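Local coordinates for protein restriction endonuclease THAI (Thermoplasma acidophilum, PDB 3NDH) that probably cleaves double-stranded DNA at a specific site as a two-subunit restriction endonuclease that intercalates into its substrate without flipping bases, at residues 81-84 / 89-92; 65-70 / 99-104; 134-139 / 190-195. One frame throughout, in Å; residues are numbered along the deposited sequence. Where two conformers were deposited one is given.

Interaction 1: 81-84 / 89-92; sequences TDLP and EIDV. With NA (sodium ion), chain E; nucleotides of chain C.
Leu83 and Val92 illustrate how a loop can fold back over the start of the strand it leads into. The CB of Leu83 is directed toward 89-92, and with CG anti to the carbonyl carbon (chi1 -72°) the fork is carried across the gap, where its two methyls divide the work. Leu83 CD1 reaches the main chain at Val92 CA, 4.1 Å away. Leu83 CD2 lies over the peptides of Ile90 and Asp91, but its fit against Ile90 CG2 is modelled too close to be relied on. Beside this, the methyls Thr81 CG2 and Val92 CG2 meet at 4.0 Å. With an alanine in place of Leu83 both methyls are gone, which would probably leave the backbone at Asp91 and Val92 without its apolar cover. A water makes one polar link between the segments, donating to Thr81 O at 3.0 Å and to Asp91 O at 2.7 Å.

While its backbone is covered in this way, Asp91 sends its own side chain away from 81-84. Asp91 OD2 binds the sodium ion at 2.4 Å, and the ion also takes OP1 of DC7 of the DNA, three waters and the carbonyl oxygen of Ile101. Asp91 OD1 forms a salt bridge with Arg50 of the second subunit, which also hydrogen-bonds Leu83 O, so one arginine spans both segments. Asp91 and Val92 together face Ile99 as a classic beta bulge. The placement of Asp91 is consistent with the first metal-binding acid of a PD-(D/E)XK nuclease site.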
loop_
_atom_site.group_PDB
_atom_site.type_symbol
_atom_site.label_atom_id
_atom_site.label_comp_id
_atom_site.label_asym_id
_atom_site.label_seq_id
_atom_site.Cartn_x
_atom_site.Cartn_y
_atom_site.Cartn_z
ATOM N N THR A 81 18.220 0.879 6.175
ATOM C CA THR A 81 16.845 0.655 5.718
ATOM C C THR A 81 15.848 0.703 6.859
ATOM O O THR A 81 14.660 0.617 6.634
ATOM C CB THR A 81 16.707 -0.701 5.012
ATOM O OG1 THR A 81 17.225 -1.746 5.852
ATOM C CG2 THR A 81 17.474 -0.688 3.685
ATOM N N ASP A 82 16.340 0.866 8.084
ATOM C CA ASP A 82 15.519 0.792 9.288
ATOM C C ASP A 82 14.809 2.105 9.637
ATOM O O ASP A 82 14.894 2.613 10.768
ATOM C CB ASP A 82 16.366 0.301 10.460
ATOM C CG ASP A 82 17.512 1.209 10.770
ATOM O OD1 ASP A 82 17.834 2.068 9.939
ATOM O OD2 ASP A 82 18.106 1.075 11.868
ATOM N N LEU A 83 14.091 2.654 8.661
ATOM C CA LEU A 83 13.311 3.870 8.835
ATOM C C LEU A 83 11.848 3.460 8.951
ATOM O O LEU A 83 11.392 2.626 8.180
ATOM C CB LEU A 83 13.485 4.783 7.619
ATOM C CG LEU A 83 14.840 5.481 7.469
ATOM C CD1 LEU A 83 15.877 4.513 6.993
ATOM C CD2 LEU A 83 14.745 6.659 6.515
ATOM N N PRO A 84 11.099 4.029 9.910
ATOM C CA PRO A 84 9.684 3.681 10.046
ATOM C C PRO A 84 8.948 3.916 8.749
ATOM O O PRO A 84 9.215 4.883 8.058
ATOM C CB PRO A 84 9.176 4.639 11.125
ATOM C CG PRO A 84 10.376 5.074 11.856
ATOM C CD PRO A 84 11.527 5.018 10.902
ATOM N N GLU A 89 9.015 11.528 3.521
ATOM C CA GLU A 89 10.076 11.727 2.507
ATOM C C GLU A 89 11.200 10.715 2.432
ATOM O O GLU A 89 11.458 10.141 1.381
ATOM C CB GLU A 89 10.709 13.119 2.612
ATOM C CG GLU A 89 9.709 14.249 2.649
ATOM C CD GLU A 89 10.352 15.590 2.398
ATOM O OE1 GLU A 89 10.803 15.814 1.260
ATOM O OE2 GLU A 89 10.392 16.427 3.329
ATOM N N ILE A 90 11.909 10.558 3.540
ATOM C CA ILE A 90 13.112 9.765 3.571
ATOM C C ILE A 90 12.736 8.289 3.582
ATOM O O ILE A 90 11.963 7.842 4.415
ATOM C CB ILE A 90 13.972 10.085 4.815
ATOM C CG1 ILE A 90 14.305 11.588 4.924
ATOM C CG2 ILE A 90 15.234 9.241 4.788
ATOM C CD1 ILE A 90 14.969 11.941 6.241
ATOM N N ASP A 91 13.287 7.542 2.637
ATOM C CA ASP A 91 13.036 6.120 2.528
ATOM C C ASP A 91 14.194 5.238 2.934
ATOM O O ASP A 91 13.975 4.101 3.342
ATOM C CB ASP A 91 12.630 5.812 1.091
ATOM C CG ASP A 91 11.287 6.391 0.757
ATOM O OD1 ASP A 91 10.303 6.183 1.513
ATOM O OD2 ASP A 91 11.169 7.085 -0.270
ATOM N N VAL A 92 15.409 5.756 2.838
ATOM C CA VAL A 92 16.623 4.985 3.037
ATOM C C VAL A 92 17.748 5.978 3.253
ATOM O O VAL A 92 17.627 7.145 2.875
ATOM C CB VAL A 92 16.861 4.047 1.806
ATOM C CG1 VAL A 92 17.192 4.828 0.538
ATOM C CG2 VAL A 92 17.895 2.978 2.104
HETATM NA NA NA E . 9.166 7.528 -1.481
ATOM P P DC C 7 6.426 7.574 0.680
ATOM O OP1 DC C 7 7.847 7.325 0.412
ATOM O OP2 DC C 7 5.867 8.943 0.497
ATOM O "O5'" DC C 7 5.568 6.562 -0.196
ATOM C "C5'" DC C 7 6.056 5.264 -0.500
ATOM C "C4'" DC C 7 5.021 4.515 -1.303
ATOM O "O4'" DC C 7 3.801 4.455 -0.541
ATOM C "C3'" DC C 7 4.603 5.186 -2.609
ATOM O "O3'" DC C 7 5.562 4.871 -3.648
ATOM C "C2'" DC C 7 3.236 4.558 -2.851
ATOM C "C1'" DC C 7 2.731 4.187 -1.440
ATOM N N1 DC C 7 1.543 4.931 -0.979
ATOM C C2 DC C 7 0.291 4.319 -1.085
ATOM O O2 DC C 7 0.231 3.133 -1.446
ATOM N N3 DC C 7 -0.824 5.022 -0.779
ATOM C C4 DC C 7 -0.720 6.284 -0.357
ATOM N N4 DC C 7 -1.850 6.959 -0.129
ATOM C C5 DC C 7 0.548 6.913 -0.168
ATOM C C6 DC C 7 1.647 6.205 -0.484
HETATM O O HOH W 1 14.468 1.539 3.817
HETATM O O HOH W 2 9.751 9.785 -0.877
HETATM O O HOH W 3 9.182 5.120 -1.765
HETATM O O HOH W 4 7.021 8.481 -2.450
#

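Interaction 2: 65-70 / 99-104; sequences IISSLL and ISIKTI. With NA (sodium ion), chain E; nucleotides of chain C.
Ile101 serves two masters: its side chain packs against helix 58-74, while its carbonyl oxygen O binds the sodium ion at 2.2 Å. Ile101 CD1 lies 3.8 Å from Ile66 CG2, the two side chains sliding past each other in opposite directions, and the same methyl sits 3.8 Å from Ser67 OG. One turn further along the helix, Leu70 CD1 and Ile99 CD1 meet tip to tip at 3.9 Å. The axes of segments 65-70 and 99-104 run at 134°, so the helix slants over the strand. Ser100, Ile101 and Lys102 probably occupy the (D/E)XK position of the PD-(D/E)XK fold, with a serine where the motif's acid would stand. Lys102 NZ donates at 2.9 Å to a sodium-bound water, which in turn donates to OP2 of DG8 of the bound DNA at 2.8 Å. Further along, Thr103 grips OP1 of DG8 twice, through Thr103 N at 2.7 Å in a bent bond (138°) and through Thr103 OG1 at 2.8 Å. Its chi1 of 71° sets OG1 between N and the carbonyl carbon, close enough to its own amide for both donors to converge on one phosphate oxygen, and Arg62 NH1 hydrogen-bonds that hydroxyl.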
loop_
_atom_site.group_PDB
_atom_site.type_symbol
_atom_site.label_atom_id
_atom_site.label_comp_id
_atom_site.label_asym_id
_atom_site.label_seq_id
_atom_site.Cartn_x
_atom_site.Cartn_y
_atom_site.Cartn_z
ATOM N N ILE A 65 13.178 -2.656 -3.911
ATOM C CA ILE A 65 14.048 -3.047 -5.010
ATOM C C ILE A 65 15.169 -2.020 -5.191
ATOM O O ILE A 65 16.343 -2.374 -5.401
ATOM C CB ILE A 65 13.250 -3.243 -6.317
ATOM C CG1 ILE A 65 12.379 -4.495 -6.189
ATOM C CG2 ILE A 65 14.166 -3.362 -7.523
ATOM C CD1 ILE A 65 11.195 -4.612 -7.167
ATOM N N ILE A 66 14.831 -0.735 -5.116
ATOM C CA ILE A 66 15.841 0.304 -5.276
ATOM C C ILE A 66 16.775 0.338 -4.074
ATOM O O ILE A 66 17.993 0.439 -4.235
ATOM C CB ILE A 66 15.187 1.688 -5.539
ATOM C CG1 ILE A 66 14.370 1.681 -6.846
ATOM C CG2 ILE A 66 16.225 2.803 -5.550
ATOM C CD1 ILE A 66 15.184 1.350 -8.104
ATOM N N SER A 67 16.237 0.235 -2.860
ATOM C CA SER A 67 17.127 0.157 -1.694
ATOM C C SER A 67 18.083 -1.037 -1.776
ATOM O O SER A 67 19.228 -0.966 -1.349
ATOM C CB SER A 67 16.326 0.071 -0.408
ATOM O OG SER A 67 15.540 1.251 -0.220
ATOM N N SER A 68 17.582 -2.139 -2.320
ATOM C CA SER A 68 18.377 -3.344 -2.494
ATOM C C SER A 68 19.491 -3.175 -3.520
ATOM O O SER A 68 20.563 -3.796 -3.392
ATOM C CB SER A 68 17.489 -4.523 -2.853
ATOM O OG SER A 68 16.592 -4.796 -1.787
ATOM N N LEU A 69 19.275 -2.328 -4.525
ATOM C CA LEU A 69 20.366 -1.969 -5.440
ATOM C C LEU A 69 21.481 -1.265 -4.691
ATOM O O LEU A 69 22.639 -1.519 -4.932
ATOM C CB LEU A 69 19.830 -1.089 -6.581
ATOM C CG LEU A 69 20.843 -0.679 -7.638
ATOM C CD1 LEU A 69 21.296 -1.867 -8.448
ATOM C CD2 LEU A 69 20.209 0.410 -8.506
ATOM N N LEU A 70 21.121 -0.366 -3.783
ATOM C CA LEU A 70 22.123 0.314 -2.973
ATOM C C LEU A 70 22.867 -0.678 -2.091
ATOM O O LEU A 70 24.080 -0.611 -1.986
ATOM C CB LEU A 70 21.498 1.380 -2.090
ATOM C CG LEU A 70 20.653 2.438 -2.790
ATOM C CD1 LEU A 70 20.112 3.449 -1.792
ATOM C CD2 LEU A 70 21.425 3.132 -3.901
ATOM N N ILE A 99 17.811 9.607 1.487
ATOM C CA ILE A 99 17.375 9.534 0.096
ATOM C C ILE A 99 15.853 9.324 0.060
ATOM O O ILE A 99 15.323 8.496 0.776
ATOM C CB ILE A 99 18.071 8.380 -0.668
ATOM C CG1 ILE A 99 19.596 8.546 -0.708
ATOM C CG2 ILE A 99 17.511 8.260 -2.101
ATOM C CD1 ILE A 99 20.340 7.343 -1.217
ATOM N N SER A 100 15.188 10.098 -0.787
ATOM C CA SER A 100 13.798 9.918 -1.150
ATOM C C SER A 100 13.761 9.121 -2.442
ATOM O O SER A 100 14.493 9.427 -3.365
ATOM C CB SER A 100 13.196 11.291 -1.403
ATOM O OG SER A 100 11.917 11.192 -1.990
ATOM N N ILE A 101 12.938 8.083 -2.495
ATOM C CA ILE A 101 12.709 7.309 -3.700
ATOM C C ILE A 101 11.276 7.523 -4.172
ATOM O O ILE A 101 10.325 7.493 -3.361
ATOM C CB ILE A 101 12.938 5.804 -3.409
ATOM C CG1 ILE A 101 14.398 5.553 -3.066
ATOM C CG2 ILE A 101 12.522 4.946 -4.590
ATOM C CD1 ILE A 101 14.658 4.234 -2.340
ATOM N N LYS A 102 11.110 7.791 -5.466
ATOM C CA LYS A 102 9.774 7.943 -6.036
ATOM C C LYS A 102 9.679 7.222 -7.356
ATOM O O LYS A 102 10.635 7.174 -8.127
ATOM C CB LYS A 102 9.378 9.410 -6.191
ATOM C CG LYS A 102 9.251 10.090 -4.821
ATOM C CD LYS A 102 8.667 11.447 -4.850
ATOM C CE LYS A 102 8.477 11.967 -3.428
ATOM N NZ LYS A 102 7.357 11.355 -2.628
ATOM N N THR A 103 8.522 6.609 -7.592
ATOM C CA THR A 103 8.280 5.891 -8.818
ATOM C C THR A 103 6.981 6.395 -9.441
ATOM O O THR A 103 6.026 6.779 -8.747
ATOM C CB THR A 103 8.238 4.361 -8.567
ATOM O OG1 THR A 103 7.044 3.999 -7.851
ATOM C CG2 THR A 103 9.512 3.893 -7.826
ATOM N N ILE A 104 6.957 6.401 -10.775
ATOM C CA ILE A 104 5.840 6.978 -11.503
ATOM C C ILE A 104 5.787 6.378 -12.901
ATOM O O ILE A 104 6.839 6.237 -13.556
ATOM C CB ILE A 104 5.953 8.530 -11.528
ATOM C CG1 ILE A 104 4.700 9.187 -12.102
ATOM C CG2 ILE A 104 7.179 8.981 -12.300
ATOM C CD1 ILE A 104 3.547 9.170 -11.151
HETATM NA NA NA E . 9.166 7.528 -1.481
ATOM P P DG C 8 5.781 5.874 -4.902
ATOM O OP1 DG C 8 7.085 5.529 -5.521
ATOM O OP2 DG C 8 5.529 7.264 -4.438
ATOM O "O5'" DG C 8 4.629 5.477 -5.934
ATOM C "C5'" DG C 8 3.382 6.182 -5.981
ATOM C "C4'" DG C 8 2.450 5.513 -6.967
ATOM O "O4'" DG C 8 1.079 5.919 -6.737
ATOM C "C3'" DG C 8 2.721 5.780 -8.449
ATOM O "O3'" DG C 8 2.418 4.565 -9.158
ATOM C "C2'" DG C 8 1.727 6.889 -8.761
ATOM C "C1'" DG C 8 0.530 6.433 -7.946
ATOM N N9 DG C 8 -0.432 7.466 -7.594
ATOM C C8 DG C 8 -0.176 8.775 -7.255
ATOM N N7 DG C 8 -1.255 9.448 -6.963
ATOM C C5 DG C 8 -2.287 8.530 -7.126
ATOM C C6 DG C 8 -3.693 8.675 -6.949
ATOM O O6 DG C 8 -4.332 9.684 -6.623
ATOM N N1 DG C 8 -4.363 7.481 -7.203
ATOM C C2 DG C 8 -3.763 6.304 -7.584
ATOM N N2 DG C 8 -4.576 5.255 -7.773
ATOM N N3 DG C 8 -2.463 6.165 -7.768
ATOM C C4 DG C 8 -1.792 7.307 -7.517
ATOM P P DA C 9 2.532 4.488 -10.770
ATOM O OP1 DA C 9 3.592 3.505 -11.109
ATOM O OP2 DA C 9 2.604 5.871 -11.337
ATOM O "O5'" DA C 9 1.115 3.859 -11.155
ATOM C "C5'" DA C 9 0.592 2.744 -10.418
ATOM C "C4'" DA C 9 -0.864 2.491 -10.762
ATOM O "O4'" DA C 9 -1.697 3.575 -10.288
ATOM C "C3'" DA C 9 -1.194 2.340 -12.246
ATOM O "O3'" DA C 9 -2.223 1.352 -12.402
ATOM C "C2'" DA C 9 -1.696 3.728 -12.617
ATOM C "C1'" DA C 9 -2.470 4.099 -11.365
ATOM N N9 DA C 9 -2.632 5.536 -11.133
ATOM C C8 DA C 9 -1.638 6.482 -11.119
ATOM N N7 DA C 9 -2.060 7.690 -10.828
ATOM C C5 DA C 9 -3.427 7.532 -10.651
ATOM C C6 DA C 9 -4.453 8.438 -10.313
ATOM N N6 DA C 9 -4.253 9.738 -10.069
ATOM N N1 DA C 9 -5.709 7.955 -10.224
ATOM C C2 DA C 9 -5.915 6.652 -10.452
ATOM N N3 DA C 9 -5.040 5.704 -10.774
ATOM C C4 DA C 9 -3.798 6.212 -10.855
HETATM O O HOH W 2 9.751 9.785 -0.877
HETATM O O HOH W 4 7.021 8.481 -2.450
HETATM O O HOH W 3 9.182 5.120 -1.765
#

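Interaction 3: 134-139 / 190-195; sequences FDLILV and KEIMTD
Leu138 and Met193 make the closer of two apolar meetings between strand 135-141 and the C-terminal part of helix 186-194. Their side chains cross at about a right angle, and a single methyl does the touching: Leu138 CD2 lies 3.6 Å from Met193 SD and 3.7 Å from Met193 CG. The thioether is bent at its last torsion (chi3 69°), which brings Met193 CE to 4.0 Å from the same Leu138 CD2, so the methionine curls round the leucine's branch end. With CG anti to the backbone N (chi1 177°), Leu138 sends that branch end out from the strand, where CD2 meets the thioether. The second meeting is looser, Leu136 CD2 standing 4.2 Å from Ile192 CD1. Two residues apart on the strand, the leucines present their branches on one side of the sheet.

Between the two segments the contact is apolar; within 190-195, Thr194 OG1 donates to Lys190 O at 2.7 Å, and the backbone amide Thr194 N adds a weak bond to the same oxygen. Among charged groups, Asp195 OD2 forms a salt bridge with Arg159, while Asp195 OD1 accepts from the amide of Glu197.

Strand 135-141 lies between strand 97-105, its parallel neighbour, and the antiparallel strand 146-152. Helix 154-164 joins helix 186-194 on this side, Ile192 touching Ile160 and Leu136 touching Gln157, and Met193 also rests on Tyr150 of strand 146-152.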
loop_
_atom_site.group_PDB
_atom_site.type_symbol
_atom_site.label_atom_id
_atom_site.label_comp_id
_atom_site.label_asym_id
_atom_site.label_seq_id
_atom_site.Cartn_x
_atom_site.Cartn_y
_atom_site.Cartn_z
ATOM N N PHE A 134 16.245 16.603 0.407
ATOM C CA PHE A 134 16.843 15.286 0.234
ATOM C C PHE A 134 17.093 14.899 -1.218
ATOM O O PHE A 134 16.276 15.146 -2.108
ATOM C CB PHE A 134 15.931 14.242 0.905
ATOM C CG PHE A 134 15.513 14.615 2.299
ATOM C CD1 PHE A 134 16.461 14.833 3.279
ATOM C CD2 PHE A 134 14.183 14.793 2.625
ATOM C CE1 PHE A 134 16.090 15.190 4.575
ATOM C CE2 PHE A 134 13.806 15.163 3.918
ATOM C CZ PHE A 134 14.752 15.364 4.881
ATOM N N ASP A 135 18.235 14.259 -1.441
ATOM C CA ASP A 135 18.531 13.594 -2.718
ATOM C C ASP A 135 17.381 12.689 -3.106
ATOM O O ASP A 135 16.819 12.012 -2.250
ATOM C CB ASP A 135 19.813 12.756 -2.600
ATOM C CG ASP A 135 21.075 13.600 -2.512
ATOM O OD1 ASP A 135 21.049 14.787 -2.916
ATOM O OD2 ASP A 135 22.094 13.050 -2.032
ATOM N N LEU A 136 17.044 12.706 -4.391
ATOM C CA LEU A 136 15.911 11.977 -4.935
ATOM C C LEU A 136 16.383 10.980 -5.987
ATOM O O LEU A 136 17.168 11.322 -6.876
ATOM C CB LEU A 136 14.935 12.971 -5.562
ATOM C CG LEU A 136 13.774 12.470 -6.413
ATOM C CD1 LEU A 136 12.835 11.591 -5.601
ATOM C CD2 LEU A 136 13.019 13.654 -7.006
ATOM N N ILE A 137 15.927 9.728 -5.850
ATOM C CA ILE A 137 16.010 8.726 -6.912
ATOM C C ILE A 137 14.586 8.568 -7.453
ATOM O O ILE A 137 13.682 8.136 -6.740
ATOM C CB ILE A 137 16.551 7.366 -6.443
ATOM C CG1 ILE A 137 17.992 7.514 -5.941
ATOM C CG2 ILE A 137 16.491 6.334 -7.598
ATOM C CD1 ILE A 137 18.554 6.225 -5.292
ATOM N N LEU A 138 14.383 9.013 -8.698
ATOM C CA LEU A 138 13.105 8.978 -9.378
ATOM C C LEU A 138 13.142 7.941 -10.488
ATOM O O LEU A 138 13.966 8.024 -11.363
ATOM C CB LEU A 138 12.782 10.361 -9.964
ATOM C CG LEU A 138 11.488 10.467 -10.778
ATOM C CD1 LEU A 138 10.275 10.346 -9.914
ATOM C CD2 LEU A 138 11.473 11.785 -11.580
ATOM N N VAL A 139 12.233 6.971 -10.437
ATOM C CA VAL A 139 12.124 5.992 -11.508
ATOM C C VAL A 139 10.907 6.305 -12.360
ATOM O O VAL A 139 9.768 6.270 -11.899
ATOM C CB VAL A 139 11.984 4.563 -10.973
ATOM C CG1 VAL A 139 12.143 3.576 -12.125
ATOM C CG2 VAL A 139 12.993 4.271 -9.876
ATOM N N LYS A 190 9.717 18.585 -14.502
ATOM C CA LYS A 190 10.451 18.518 -15.757
ATOM C C LYS A 190 11.783 19.275 -15.632
ATOM O O LYS A 190 12.807 18.830 -16.155
ATOM C CB LYS A 190 9.548 19.011 -16.905
ATOM C CG LYS A 190 10.228 19.605 -18.116
ATOM C CD LYS A 190 9.276 20.565 -18.827
ATOM C CE LYS A 190 10.033 21.555 -19.675
ATOM N NZ LYS A 190 10.932 22.399 -18.838
ATOM N N GLU A 191 11.775 20.389 -14.905
ATOM C CA GLU A 191 12.990 21.158 -14.686
ATOM C C GLU A 191 14.016 20.412 -13.816
ATOM O O GLU A 191 15.194 20.387 -14.153
ATOM C CB GLU A 191 12.648 22.537 -14.114
ATOM C CG GLU A 191 12.003 23.447 -15.168
ATOM C CD GLU A 191 11.609 24.808 -14.645
ATOM O OE1 GLU A 191 12.097 25.216 -13.581
ATOM O OE2 GLU A 191 10.830 25.507 -15.331
ATOM N N ILE A 192 13.590 19.776 -12.726
ATOM C CA ILE A 192 14.560 19.018 -11.919
ATOM C C ILE A 192 15.086 17.760 -12.634
ATOM O O ILE A 192 16.231 17.364 -12.447
ATOM C CB ILE A 192 14.053 18.696 -10.490
ATOM C CG1 ILE A 192 12.871 17.720 -10.479
ATOM C CG2 ILE A 192 13.700 20.008 -9.756
ATOM C CD1 ILE A 192 12.486 17.294 -9.082
ATOM N N MET A 193 14.253 17.147 -13.473
ATOM C CA MET A 193 14.680 15.947 -14.211
ATOM C C MET A 193 15.698 16.232 -15.306
ATOM O O MET A 193 16.539 15.376 -15.617
ATOM C CB MET A 193 13.473 15.232 -14.818
ATOM C CG MET A 193 12.576 14.550 -13.815
ATOM S SD MET A 193 11.193 13.746 -14.611
ATOM C CE MET A 193 12.023 12.402 -15.460
ATOM N N THR A 194 15.629 17.430 -15.875
ATOM C CA THR A 194 16.456 17.784 -17.036
ATOM C C THR A 194 17.651 18.692 -16.728
ATOM O O THR A 194 18.441 18.998 -17.628
ATOM C CB THR A 194 15.588 18.390 -18.158
ATOM O OG1 THR A 194 14.919 19.562 -17.677
ATOM C CG2 THR A 194 14.561 17.371 -18.659
ATOM N N ASP A 195 17.801 19.114 -15.475
ATOM C CA ASP A 195 18.977 19.877 -15.056
ATOM C C ASP A 195 20.243 19.138 -15.457
ATOM O O ASP A 195 20.304 17.910 -15.360
ATOM C CB ASP A 195 18.966 20.092 -13.538
ATOM C CG ASP A 195 19.994 21.113 -13.073
ATOM O OD1 ASP A 195 21.205 20.814 -13.009
ATOM O OD2 ASP A 195 19.575 22.231 -12.724
#

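Running from the N terminus, the chain opens interaction 2 on helix 58-74, and before that contact closes it makes the short hairpin-like return of interaction 1 between 81-84 and 89-92. Interaction 1 therefore nests within interaction 2, whose loop is closed by strand 97-105. Both supply ligands to the same sodium ion, and their segments are joined by backbone bonding between 89-92 and Ile99. Interaction 3 follows in series, crossing neither: it opens on strand 135-141, paired alongside 97-105, and closes some fifty residues later on helix 186-194. Together the contacts tie one sheet to helix 58-74 on one hand and to the metal-binding loop on the other, and further along to helix 186-194.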